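Purine nucleoside phosphorylase (PDB 3KHS) probably catalyses the reversible phosphorolysis of purine nucleosides in the purine salvage pathway, and assembles as a trimer. Local coordinates at residues F82-G87 with A91-P96; V108-A113 with P220-A225. All coordinates share one frame; numbering follows the deposited sequence.

Contact 1. Residues F82-G87 with A91-P96; sequences FHLYEG and ARATFP. With PO4 (phosphate ion), chain G.
Phe82 carries its ring beside its own backbone N (chi1 -62°), and Pro96 crosses that ring at about a right angle, CG lying at the ring edge 3.8 Å from Phe82 CD2. Together they illustrate how the phosphate-site loop of a trimeric purine nucleoside phosphorylase is seated on the helical turns that follow it. Ala93 fills the middle of the contact, its methyl CB 3.6 Å from Phe82 O and its CA and CB against Phe82 CB. Leu84 CD1 adds a looser touch on the same methyl. No direct hydrogen bond joins the two segments; instead a water accepts from Phe82 N and donates to Ala93 O. The next residue, His83, turns the other way, toward the anion. Its N and ND1 both donate to Glu86 OE2, reaching it from opposite faces of the carboxylate plane; the backbone N-H helps hold the carboxylate, while the bonds at the two ring nitrogens fix the rotation of the imidazole. The hydroxyl of Tyr85 sits over the centre of one ring face, and the ring of Tyr85 meets Phe156 of a neighbouring subunit edge-to-face. At the other end of the imidazole, His83 NE2 donates to phosphate O2 over 2.8 Å, at a nearly straight 165°.

Contact 2. Residues V108-A113 with P220-A225; sequences VVLTNA and PETIVA. With PO4 (phosphate ion), chain G.
Leu110 and Thr222 meet through their hydrocarbon parts, and the apolar side of this contact rests largely on them. The leucine points from strand 107-116 toward helix 219-227; its CG lies 4.1 Å from Thr222 CG2, with CD2 only slightly farther from the same methyl. Thr222 can present that methyl because its chi1 of 63° sets CG2 anti to the carbonyl carbon and OG1 between the backbone N and the carbonyl carbon. The hydroxyl is then engaged with Tyr163 OH. The nearest pair of CA atoms, those of Leu110 and Thr222, is 8.5 Å apart, so side chains alone span the gap. Val108 and Ala225 also point across it, their side chains stopping 4.9 Å short of the opposite segment.

Polar groups are handled separately, since no hydrogen bond crosses from strand to helix. The chain of Glu221 bends at chi2 (145°), and its OE2 comes to 4.1 Å from Leu110 CD1, a contact of carboxylate with methyl. The charge of this buried acid is answered by a salt bridge from OE2 to NE of Arg81, whose NH1 binds Thr111 O and the phosphate, so Glu221 probably helps to position this direct phosphate partner from the second shell.

Anion binding occupies the end of the strand segment. Ala113 N donates to phosphate O1 over 2.9 Å at 154°, while Asn112 brings its CA to 3.1 Å from the same O1, with its CB just beyond. Ser30 and Ser217 also hydrogen-bond the ion. A central strand covered by a helix on one side and delivering a backbone amide to the anion is the arrangement of the phosphate site in the PNP/MTAP phosphorylase fold.

Read from the N terminus, the chain shows how a short-range and a long-range closure can serve one site. After strand 73-79, contact 1 closes a small loop, with three residues between 82-87 and 91-96. Helix 95-102 then leads to strand 107-116, where contact 2 opens, and 106 residues pass before 220-225 closes it. The two are therefore in series, neither nested nor crossed. In space their centres lie about 12 Å apart, and they touch directly where Thr94 packs on Pro220, Glu221 and Val224. Helix 219-227 thus links segment 91-96 of contact 1 to the central strand 107-116, and both contacts reach the same phosphate.

Contact 1. Residues F82-G87 with A91-P96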
ATOM      1  N   PHE B  82       1.188  19.544  -2.476  1.00 33.91           N
ATOM      2  CA  PHE B  82       0.248  18.576  -3.024  1.00 36.28           C
ATOM      3  C   PHE B  82       0.368  17.268  -2.240  1.00 35.75           C
ATOM      4  O   PHE B  82       1.468  16.885  -1.846  1.00 39.74           O
ATOM      5  CB  PHE B  82       0.554  18.355  -4.525  1.00 30.82           C
ATOM      6  CG  PHE B  82       0.386  19.599  -5.344  1.00 33.53           C
ATOM      7  CD1 PHE B  82      -0.885  20.100  -5.610  1.00 28.44           C
ATOM      8  CD2 PHE B  82       1.494  20.358  -5.720  1.00 33.29           C
ATOM      9  CE1 PHE B  82      -1.051  21.354  -6.227  1.00 27.37           C
ATOM     10  CE2 PHE B  82       1.335  21.621  -6.343  1.00 33.96           C
ATOM     11  CZ  PHE B  82       0.064  22.115  -6.591  1.00 27.03           C
ATOM     12  N   HIS B  83      -0.756  16.589  -2.011  1.00 34.41           N
ATOM     13  CA  HIS B  83      -0.747  15.330  -1.252  1.00 30.47           C
ATOM     14  C   HIS B  83      -1.415  14.193  -1.977  1.00 29.38           C
ATOM     15  O   HIS B  83      -2.391  14.400  -2.719  1.00 26.86           O
ATOM     16  CB  HIS B  83      -1.519  15.429   0.077  1.00 26.29           C
ATOM     17  CG  HIS B  83      -1.259  16.670   0.862  1.00 28.62           C
ATOM     18  ND1 HIS B  83      -1.785  17.892   0.511  1.00 34.01           N
ATOM     19  CD2 HIS B  83      -0.550  16.874   1.999  1.00 33.44           C
ATOM     20  CE1 HIS B  83      -1.412  18.803   1.396  1.00 35.32           C
ATOM     21  NE2 HIS B  83      -0.663  18.212   2.310  1.00 36.81           N
ATOM     22  N   LEU B  84      -0.934  12.981  -1.694  1.00 26.79           N
ATOM     23  CA  LEU B  84      -1.546  11.772  -2.244  1.00 26.48           C
ATOM     24  C   LEU B  84      -3.046  11.709  -2.005  1.00 23.03           C
ATOM     25  O   LEU B  84      -3.796  11.282  -2.888  1.00 30.17           O
ATOM     26  CB  LEU B  84      -0.945  10.503  -1.638  1.00 20.57           C
ATOM     27  CG  LEU B  84       0.162   9.922  -2.493  1.00 28.61           C
ATOM     28  CD1 LEU B  84       1.308  10.932  -2.508  1.00 29.31           C
ATOM     29  CD2 LEU B  84       0.644   8.561  -1.923  1.00 25.87           C
ATOM     30  N   TYR B  85      -3.504  12.138  -0.835  1.00 27.23           N
ATOM     31  CA  TYR B  85      -4.936  12.045  -0.540  1.00 30.25           C
ATOM     32  C   TYR B  85      -5.831  12.922  -1.406  1.00 38.96           C
ATOM     33  O   TYR B  85      -7.056  12.714  -1.431  1.00 37.45           O
ATOM     34  CB  TYR B  85      -5.243  12.297   0.964  1.00 31.11           C
ATOM     35  CG  TYR B  85      -4.986  13.706   1.444  1.00 30.96           C
ATOM     36  CD1 TYR B  85      -3.896  13.995   2.283  1.00 29.85           C
ATOM     37  CD2 TYR B  85      -5.800  14.765   1.033  1.00 29.13           C
ATOM     38  CE1 TYR B  85      -3.621  15.313   2.705  1.00 20.48           C
ATOM     39  CE2 TYR B  85      -5.535  16.079   1.442  1.00 27.05           C
ATOM     40  CZ  TYR B  85      -4.439  16.342   2.288  1.00 29.56           C
ATOM     41  OH  TYR B  85      -4.208  17.617   2.760  1.00 28.25           O
ATOM     42  N   GLU B  86      -5.259  13.886  -2.127  1.00 37.79           N
ATOM     43  CA  GLU B  86      -6.111  14.713  -2.970  1.00 34.34           C
ATOM     44  C   GLU B  86      -6.390  13.996  -4.270  1.00 33.80           C
ATOM     45  O   GLU B  86      -7.260  14.404  -5.032  1.00 35.45           O
ATOM     46  CB  GLU B  86      -5.465  16.054  -3.298  1.00 41.32           C
ATOM     47  CG  GLU B  86      -5.142  16.901  -2.123  1.00 41.77           C
ATOM     48  CD  GLU B  86      -4.265  18.048  -2.525  1.00 46.81           C
ATOM     49  OE1 GLU B  86      -4.767  18.952  -3.231  1.00 60.01           O
ATOM     50  OE2 GLU B  86      -3.074  18.044  -2.160  1.00 42.76           O
ATOM     51  N   GLY B  87      -5.651  12.934  -4.538  1.00 29.78           N
ATOM     52  CA  GLY B  87      -5.875  12.210  -5.775  1.00 30.67           C
ATOM     53  C   GLY B  87      -4.662  12.190  -6.690  1.00 34.01           C
ATOM     54  O   GLY B  87      -4.668  11.502  -7.705  1.00 34.82           O
ATOM     55  N   ALA B  91       4.250  10.601  -7.898  1.00 33.11           N
ATOM     56  CA  ALA B  91       5.096  11.318  -8.846  1.00 34.01           C
ATOM     57  C   ALA B  91       4.536  12.707  -9.106  1.00 37.42           C
ATOM     58  O   ALA B  91       5.256  13.707  -9.100  1.00 43.81           O
ATOM     59  CB  ALA B  91       5.210  10.532 -10.174  1.00 25.96           C
ATOM     60  N   ARG B  92       3.241  12.768  -9.335  1.00 36.20           N
ATOM     61  CA  ARG B  92       2.583  14.032  -9.596  1.00 36.43           C
ATOM     62  C   ARG B  92       2.732  15.013  -8.411  1.00 42.49           C
ATOM     63  O   ARG B  92       3.100  16.176  -8.596  1.00 44.02           O
ATOM     64  CB  ARG B  92       1.113  13.746  -9.857  1.00 38.89           C
ATOM     65  CG  ARG B  92       0.389  14.831 -10.514  1.00 48.01           C
ATOM     66  CD  ARG B  92       0.424  14.674 -12.016  1.00 46.11           C
ATOM     67  NE  ARG B  92      -0.033  15.932 -12.598  1.00 58.15           N
ATOM     68  CZ  ARG B  92       0.784  16.897 -13.016  1.00 63.17           C
ATOM     69  NH1 ARG B  92       2.117  16.754 -12.948  1.00 58.76           N
ATOM     70  NH2 ARG B  92       0.260  18.037 -13.444  1.00 63.90           N
ATOM     71  N   ALA B  93       2.457  14.549  -7.193  1.00 34.13           N
ATOM     72  CA  ALA B  93       2.532  15.431  -6.022  1.00 37.30           C
ATOM     73  C   ALA B  93       3.951  15.850  -5.718  1.00 34.06           C
ATOM     74  O   ALA B  93       4.176  16.775  -4.957  1.00 26.22           O
ATOM     75  CB  ALA B  93       1.934  14.744  -4.753  1.00 31.93           C
ATOM     76  N   THR B  94       4.919  15.154  -6.292  1.00 34.29           N
ATOM     77  CA  THR B  94       6.301  15.515  -6.024  1.00 34.56           C
ATOM     78  C   THR B  94       6.949  16.189  -7.235  1.00 35.91           C
ATOM     79  O   THR B  94       8.182  16.299  -7.316  1.00 34.42           O
ATOM     80  CB  THR B  94       7.160  14.274  -5.597  1.00 31.03           C
ATOM     81  OG1 THR B  94       7.131  13.277  -6.623  1.00 21.64           O
ATOM     82  CG2 THR B  94       6.660  13.700  -4.301  1.00 28.05           C
ATOM     83  N   PHE B  95       6.117  16.642  -8.168  1.00 36.36           N
ATOM     84  CA  PHE B  95       6.600  17.314  -9.375  1.00 35.13           C
ATOM     85  C   PHE B  95       7.287  18.636  -9.007  1.00 35.81           C
ATOM     86  O   PHE B  95       8.299  19.004  -9.591  1.00 34.73           O
ATOM     87  CB  PHE B  95       5.445  17.576 -10.356  1.00 29.81           C
ATOM     88  CG  PHE B  95       5.865  18.295 -11.605  1.00 27.60           C
ATOM     89  CD1 PHE B  95       6.686  17.674 -12.539  1.00 30.15           C
ATOM     90  CD2 PHE B  95       5.493  19.620 -11.812  1.00 28.52           C
ATOM     91  CE1 PHE B  95       7.142  18.348 -13.665  1.00 28.82           C
ATOM     92  CE2 PHE B  95       5.938  20.308 -12.921  1.00 25.18           C
ATOM     93  CZ  PHE B  95       6.767  19.674 -13.859  1.00 27.92           C
ATOM     94  N   PRO B  96       6.738  19.370  -8.029  1.00 37.15           N
ATOM     95  CA  PRO B  96       7.384  20.638  -7.657  1.00 32.78           C
ATOM     96  C   PRO B  96       8.816  20.430  -7.132  1.00 34.47           C
ATOM     97  O   PRO B  96       9.660  21.313  -7.266  1.00 38.55           O
ATOM     98  CB  PRO B  96       6.430  21.223  -6.611  1.00 29.60           C
ATOM     99  CG  PRO B  96       5.079  20.666  -7.021  1.00 27.14           C
ATOM    100  CD  PRO B  96       5.429  19.220  -7.365  1.00 30.28           C
TER
HETATM  101  P   PO4 G 291       0.733  19.087   5.717  1.00 37.50           P
HETATM  102  O1  PO4 G 291       1.333  20.157   6.557  1.00 37.10           O
HETATM  103  O2  PO4 G 291       0.906  19.427   4.269  1.00 35.50           O
HETATM  104  O3  PO4 G 291       1.411  17.785   5.986  1.00 36.46           O
HETATM  105  O4  PO4 G 291      -0.715  18.969   6.038  1.00 39.15           O
HETATM  106  O   HOH W   1       3.841  19.193  -3.016  1.00 37.32           O

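Contact 2. Residues V108-A113 with P220-A225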
ATOM      1  N   VAL B 108      16.524  22.207   0.532  1.00 34.65           N
ATOM      2  CA  VAL B 108      15.082  22.373   0.653  1.00 34.24           C
ATOM      3  C   VAL B 108      14.651  22.261   2.126  1.00 33.78           C
ATOM      4  O   VAL B 108      15.021  21.316   2.826  1.00 32.34           O
ATOM      5  CB  VAL B 108      14.329  21.327  -0.191  1.00 36.13           C
ATOM      6  CG1 VAL B 108      12.812  21.424   0.059  1.00 31.08           C
ATOM      7  CG2 VAL B 108      14.639  21.527  -1.677  1.00 36.67           C
ATOM      8  N   VAL B 109      13.891  23.246   2.599  1.00 36.46           N
ATOM      9  CA  VAL B 109      13.403  23.256   3.982  1.00 30.47           C
ATOM     10  C   VAL B 109      11.882  23.015   3.910  1.00 34.44           C
ATOM     11  O   VAL B 109      11.133  23.861   3.397  1.00 35.10           O
ATOM     12  CB  VAL B 109      13.641  24.626   4.672  1.00 31.91           C
ATOM     13  CG1 VAL B 109      13.121  24.577   6.119  1.00 32.49           C
ATOM     14  CG2 VAL B 109      15.138  25.004   4.666  1.00 27.09           C
ATOM     15  N   LEU B 110      11.441  21.869   4.427  1.00 29.53           N
ATOM     16  CA  LEU B 110      10.028  21.485   4.420  1.00 31.28           C
ATOM     17  C   LEU B 110       9.398  21.622   5.806  1.00 29.52           C
ATOM     18  O   LEU B 110      10.039  21.372   6.817  1.00 34.75           O
ATOM     19  CB  LEU B 110       9.860  20.014   4.016  1.00 31.39           C
ATOM     20  CG  LEU B 110      10.479  19.204   2.856  1.00 36.41           C
ATOM     21  CD1 LEU B 110       9.692  19.377   1.603  1.00 29.30           C
ATOM     22  CD2 LEU B 110      11.932  19.561   2.674  1.00 31.61           C
ATOM     23  N   THR B 111       8.136  22.007   5.842  1.00 31.11           N
ATOM     24  CA  THR B 111       7.403  22.119   7.088  1.00 32.18           C
ATOM     25  C   THR B 111       6.064  21.409   6.886  1.00 34.76           C
ATOM     26  O   THR B 111       5.610  21.240   5.740  1.00 36.53           O
ATOM     27  CB  THR B 111       7.114  23.579   7.453  1.00 32.08           C
ATOM     28  OG1 THR B 111       6.277  24.167   6.448  1.00 29.14           O
ATOM     29  CG2 THR B 111       8.410  24.359   7.602  1.00 32.79           C
ATOM     30  N   ASN B 112       5.450  20.970   7.985  1.00 32.01           N
ATOM     31  CA  ASN B 112       4.141  20.327   7.916  1.00 31.03           C
ATOM     32  C   ASN B 112       3.527  20.346   9.298  1.00 34.28           C
ATOM     33  O   ASN B 112       4.195  20.665  10.283  1.00 36.88           O
ATOM     34  CB  ASN B 112       4.246  18.889   7.416  1.00 29.60           C
ATOM     35  CG  ASN B 112       5.016  17.975   8.364  1.00 28.56           C
ATOM     36  OD1 ASN B 112       4.761  17.950   9.566  1.00 37.02           O
ATOM     37  ND2 ASN B 112       5.934  17.190   7.817  1.00 26.79           N
ATOM     38  N   ALA B 113       2.243  20.034   9.354  1.00 32.93           N
ATOM     39  CA  ALA B 113       1.508  19.957  10.604  1.00 32.06           C
ATOM     40  C   ALA B 113       1.323  18.449  10.765  1.00 35.51           C
ATOM     41  O   ALA B 113       0.960  17.766   9.801  1.00 31.63           O
ATOM     42  CB  ALA B 113       0.155  20.653  10.470  1.00 28.03           C
ATOM     43  N   PRO B 220       7.432  11.612   0.647  1.00 27.48           N
ATOM     44  CA  PRO B 220       7.673  11.396  -0.770  1.00 25.90           C
ATOM     45  C   PRO B 220       8.427  12.572  -1.377  1.00 30.21           C
ATOM     46  O   PRO B 220       9.181  12.385  -2.316  1.00 35.16           O
ATOM     47  CB  PRO B 220       6.258  11.211  -1.362  1.00 21.34           C
ATOM     48  CG  PRO B 220       5.432  12.004  -0.462  1.00 22.18           C
ATOM     49  CD  PRO B 220       5.987  11.629   0.908  1.00 25.12           C
ATOM     50  N   GLU B 221       8.230  13.772  -0.847  1.00 26.31           N
ATOM     51  CA  GLU B 221       8.926  14.933  -1.368  1.00 33.63           C
ATOM     52  C   GLU B 221      10.431  14.881  -1.072  1.00 37.87           C
ATOM     53  O   GLU B 221      11.246  15.255  -1.924  1.00 41.06           O
ATOM     54  CB  GLU B 221       8.330  16.208  -0.801  1.00 32.29           C
ATOM     55  CG  GLU B 221       6.935  16.521  -1.321  1.00 24.73           C
ATOM     56  CD  GLU B 221       6.087  17.168  -0.245  1.00 35.24           C
ATOM     57  OE1 GLU B 221       5.401  16.434   0.505  1.00 33.17           O
ATOM     58  OE2 GLU B 221       6.130  18.410  -0.127  1.00 39.29           O
ATOM     59  N   THR B 222      10.810  14.420   0.116  1.00 32.61           N
ATOM     60  CA  THR B 222      12.234  14.337   0.446  1.00 33.42           C
ATOM     61  C   THR B 222      12.889  13.164  -0.273  1.00 32.01           C
ATOM     62  O   THR B 222      14.092  13.171  -0.515  1.00 34.31           O
ATOM     63  CB  THR B 222      12.483  14.200   1.974  1.00 29.46           C
ATOM     64  OG1 THR B 222      11.910  12.965   2.454  1.00 34.36           O
ATOM     65  CG2 THR B 222      11.849  15.373   2.705  1.00 22.22           C
ATOM     66  N   ILE B 223      12.109  12.148  -0.612  1.00 31.69           N
ATOM     67  CA  ILE B 223      12.686  11.025  -1.340  1.00 33.82           C
ATOM     68  C   ILE B 223      13.135  11.548  -2.713  1.00 32.02           C
ATOM     69  O   ILE B 223      14.210  11.226  -3.190  1.00 33.30           O
ATOM     70  CB  ILE B 223      11.666   9.901  -1.612  1.00 32.98           C
ATOM     71  CG1 ILE B 223      11.317   9.171  -0.315  1.00 26.97           C
ATOM     72  CG2 ILE B 223      12.237   8.935  -2.673  1.00 26.17           C
ATOM     73  CD1 ILE B 223      10.215   8.137  -0.515  1.00 22.15           C
ATOM     74  N   VAL B 224      12.278  12.341  -3.340  1.00 34.44           N
ATOM     75  CA  VAL B 224      12.550  12.894  -4.653  1.00 34.66           C
ATOM     76  C   VAL B 224      13.648  13.967  -4.593  1.00 36.87           C
ATOM     77  O   VAL B 224      14.543  13.982  -5.425  1.00 36.72           O
ATOM     78  CB  VAL B 224      11.261  13.452  -5.247  1.00 32.95           C
ATOM     79  CG1 VAL B 224      11.561  14.205  -6.534  1.00 30.07           C
ATOM     80  CG2 VAL B 224      10.265  12.295  -5.465  1.00 24.45           C
ATOM     81  N   ALA B 225      13.583  14.840  -3.602  1.00 34.80           N
ATOM     82  CA  ALA B 225      14.580  15.879  -3.423  1.00 36.45           C
ATOM     83  C   ALA B 225      15.971  15.226  -3.289  1.00 37.26           C
ATOM     84  O   ALA B 225      16.925  15.565  -4.001  1.00 36.37           O
ATOM     85  CB  ALA B 225      14.251  16.660  -2.164  1.00 30.07           C
TER
HETATM   86  P   PO4 G 291       0.733  19.087   5.717  1.00 37.50           P
HETATM   87  O1  PO4 G 291       1.333  20.157   6.557  1.00 37.10           O
HETATM   88  O2  PO4 G 291       0.906  19.427   4.269  1.00 35.50           O
HETATM   89  O3  PO4 G 291       1.411  17.785   5.986  1.00 36.46           O
HETATM   90  O4  PO4 G 291      -0.715  18.969   6.038  1.00 39.15           O